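Probable zinc protease PqqL (Escherichia coli, PDB 6OFS) probably acts as a periplasmic zinc-dependent endopeptidase of the M16 family, binding one zinc ion per subunit. Local coordinates at residues 823-828 / 878-883. Numbering follows the deposited sequence.
Sequences KGISEQ and MTVENV
Ile-825 and Val-880 lie at the centre of this meeting of two helix starts, their CA atoms 6.1 Å apart, and the join shows how helix beginnings can pack through apolar side chains: no hydrogen bond links 823-828 to 878-883. On the inner, buried side the CG2 methyl of Ile-825 is shared by two valines: it lies 4.1 Å from CG2 of Val-880 and abuts CG2 of Val-883, whose side chain crosses that of Ile-825 at about a right angle. Ala-757 and Ala-754 of helix 749-771 back Ile-825 and Val-883, respectively, while Asn-884 OD1, just beyond the segment, takes the backbone N-H of Ile-825 and so ties the connector to helix 880-890. CG1 of Val-880, anti to the backbone N (chi1 163°), meets the carbonyl oxygen of Ile-825, whereas CG2 points to Glu-827. Here the contact opens to solvent: the exposed glutamate chain bends at chi2 (-77°) and lays its carboxylate across the valine, OE1 3.4 Å from Val-880 CG2, a van der Waals contact between a carboxylate oxygen and a methyl. Thr-879 N-caps helix 880-890, its OG1 accepting from Asn-882 N at 3.1 Å, and Ser-826 is the N-cap of helix 827-842. With Gly-824, the first residue past helix 806-823, at positive phi, the arrangement is a helix-loop-helix connection packed against a third helix start, in the helical layer of the last alpha/beta domain of this M16-family chain.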
ATOM      1  N   LYS A 823      -1.549  49.338 -38.641  1.00 67.80           N
ATOM      2  CA  LYS A 823      -0.331  50.105 -38.353  1.00 68.12           C
ATOM      3  C   LYS A 823       0.928  49.228 -38.337  1.00 71.67           C
ATOM      4  O   LYS A 823       1.965  49.616 -38.888  1.00 72.09           O
ATOM      5  CB  LYS A 823      -0.480  50.845 -36.998  1.00 70.95           C
ATOM      6  CG  LYS A 823       0.667  51.786 -36.657  1.00 84.73           C
ATOM      7  CD  LYS A 823       0.623  52.245 -35.218  1.00 95.74           C
ATOM      8  CE  LYS A 823       1.777  53.178 -34.925  1.00110.81           C
ATOM      9  NZ  LYS A 823       1.908  53.474 -33.473  1.00121.19           N
ATOM     10  N   GLY A 824       0.828  48.087 -37.668  1.00 67.31           N
ATOM     11  CA  GLY A 824       1.923  47.143 -37.503  1.00 67.17           C
ATOM     12  C   GLY A 824       2.865  47.560 -36.391  1.00 71.72           C
ATOM     13  O   GLY A 824       2.480  48.309 -35.483  1.00 70.39           O
ATOM     14  N   ILE A 825       4.121  47.090 -36.469  1.00 69.02           N
ATOM     15  CA  ILE A 825       5.133  47.413 -35.469  1.00 68.80           C
ATOM     16  C   ILE A 825       6.019  48.569 -35.930  1.00 71.85           C
ATOM     17  O   ILE A 825       6.250  48.742 -37.134  1.00 71.27           O
ATOM     18  CB  ILE A 825       5.935  46.149 -35.038  1.00 72.00           C
ATOM     19  CG1 ILE A 825       6.135  46.135 -33.513  1.00 72.66           C
ATOM     20  CG2 ILE A 825       7.261  45.998 -35.809  1.00 73.80           C
ATOM     21  CD1 ILE A 825       6.780  44.895 -32.916  1.00 80.65           C
ATOM     22  N   SER A 826       6.493  49.365 -34.961  1.00 68.32           N
ATOM     23  CA  SER A 826       7.392  50.494 -35.189  1.00 68.22           C
ATOM     24  C   SER A 826       8.829  50.003 -34.972  1.00 72.99           C
ATOM     25  O   SER A 826       9.029  48.947 -34.346  1.00 72.61           O
ATOM     26  CB  SER A 826       7.058  51.648 -34.241  1.00 71.17           C
ATOM     27  OG  SER A 826       7.526  51.467 -32.912  1.00 77.21           O
ATOM     28  N   GLU A 827       9.821  50.762 -35.489  1.00 69.69           N
ATOM     29  CA  GLU A 827      11.261  50.472 -35.359  1.00 69.86           C
ATOM     30  C   GLU A 827      11.673  50.438 -33.879  1.00 73.35           C
ATOM     31  O   GLU A 827      12.437  49.563 -33.462  1.00 72.55           O
ATOM     32  CB  GLU A 827      12.092  51.534 -36.098  1.00 71.90           C
ATOM     33  CG  GLU A 827      11.843  51.594 -37.599  1.00 81.83           C
ATOM     34  CD  GLU A 827      12.487  50.511 -38.443  1.00103.48           C
ATOM     35  OE1 GLU A 827      12.003  50.300 -39.578  1.00 99.50           O
ATOM     36  OE2 GLU A 827      13.463  49.874 -37.980  1.00 95.36           O
ATOM     37  N   GLN A 828      11.129  51.389 -33.097  1.00 69.67           N
ATOM     38  CA  GLN A 828      11.343  51.561 -31.666  1.00 69.16           C
ATOM     39  C   GLN A 828      10.795  50.349 -30.865  1.00 70.08           C
ATOM     40  O   GLN A 828      11.462  49.882 -29.940  1.00 69.50           O
ATOM     41  CB  GLN A 828      10.691  52.885 -31.227  1.00 70.87           C
ATOM     42  CG  GLN A 828      10.983  53.305 -29.793  1.00 91.73           C
ATOM     43  CD  GLN A 828       9.823  54.072 -29.205  1.00113.61           C
ATOM     44  OE1 GLN A 828       9.843  55.311 -29.130  1.00110.56           O
ATOM     45  NE2 GLN A 828       8.781  53.352 -28.785  1.00101.14           N
ATOM     46  N   MET A 878      15.209  40.054 -37.671  1.00 73.16           N
ATOM     47  CA  MET A 878      13.833  40.546 -37.588  1.00 72.58           C
ATOM     48  C   MET A 878      13.751  41.996 -38.068  1.00 77.37           C
ATOM     49  O   MET A 878      14.510  42.848 -37.600  1.00 78.11           O
ATOM     50  CB  MET A 878      13.329  40.490 -36.144  1.00 74.65           C
ATOM     51  CG  MET A 878      12.960  39.113 -35.656  1.00 77.96           C
ATOM     52  SD  MET A 878      11.637  39.196 -34.414  1.00 82.17           S
ATOM     53  CE  MET A 878      12.384  40.239 -33.207  1.00 79.40           C
ATOM     54  N   THR A 879      12.834  42.270 -39.003  1.00 72.72           N
ATOM     55  CA  THR A 879      12.617  43.609 -39.551  1.00 72.10           C
ATOM     56  C   THR A 879      11.152  44.001 -39.372  1.00 74.58           C
ATOM     57  O   THR A 879      10.309  43.123 -39.190  1.00 73.75           O
ATOM     58  CB  THR A 879      13.052  43.700 -41.041  1.00 75.51           C
ATOM     59  OG1 THR A 879      12.105  43.032 -41.874  1.00 71.42           O
ATOM     60  CG2 THR A 879      14.463  43.186 -41.292  1.00 71.88           C
ATOM     61  N   VAL A 880      10.847  45.309 -39.468  1.00 71.12           N
ATOM     62  CA  VAL A 880       9.484  45.835 -39.367  1.00 70.58           C
ATOM     63  C   VAL A 880       8.581  45.158 -40.392  1.00 74.74           C
ATOM     64  O   VAL A 880       7.582  44.552 -39.994  1.00 73.31           O
ATOM     65  CB  VAL A 880       9.433  47.385 -39.445  1.00 74.41           C
ATOM     66  CG1 VAL A 880       8.021  47.890 -39.762  1.00 73.51           C
ATOM     67  CG2 VAL A 880       9.955  48.009 -38.150  1.00 74.50           C
ATOM     68  N   GLU A 881       8.966  45.204 -41.689  1.00 72.42           N
ATOM     69  CA  GLU A 881       8.196  44.585 -42.766  1.00 72.59           C
ATOM     70  C   GLU A 881       8.078  43.059 -42.600  1.00 76.09           C
ATOM     71  O   GLU A 881       7.012  42.520 -42.905  1.00 75.84           O
ATOM     72  CB  GLU A 881       8.700  44.994 -44.163  1.00 74.87           C
ATOM     73  CG  GLU A 881      10.061  44.461 -44.582  1.00 90.86           C
ATOM     74  CD  GLU A 881      10.325  44.596 -46.070  1.00120.38           C
ATOM     75  OE1 GLU A 881      10.095  43.610 -46.807  1.00123.46           O
ATOM     76  OE2 GLU A 881      10.754  45.692 -46.500  1.00115.48           O
ATOM     77  N   ASN A 882       9.127  42.384 -42.052  1.00 72.15           N
ATOM     78  CA  ASN A 882       9.117  40.936 -41.770  1.00 71.11           C
ATOM     79  C   ASN A 882       8.013  40.609 -40.785  1.00 72.98           C
ATOM     80  O   ASN A 882       7.236  39.696 -41.043  1.00 72.76           O
ATOM     81  CB  ASN A 882      10.449  40.462 -41.159  1.00 73.54           C
ATOM     82  CG  ASN A 882      11.506  40.034 -42.138  1.00 89.48           C
ATOM     83  OD1 ASN A 882      11.300  40.006 -43.355  1.00 85.77           O
ATOM     84  ND2 ASN A 882      12.673  39.689 -41.617  1.00 78.11           N
ATOM     85  N   VAL A 883       7.946  41.339 -39.648  1.00 68.08           N
ATOM     86  CA  VAL A 883       6.915  41.072 -38.651  1.00 66.74           C
ATOM     87  C   VAL A 883       5.536  41.488 -39.192  1.00 72.18           C
ATOM     88  O   VAL A 883       4.578  40.755 -38.974  1.00 72.60           O
ATOM     89  CB  VAL A 883       7.187  41.592 -37.201  1.00 69.45           C
ATOM     90  CG1 VAL A 883       8.659  41.481 -36.795  1.00 69.01           C
ATOM     91  CG2 VAL A 883       6.658  42.992 -36.977  1.00 69.46           C
TER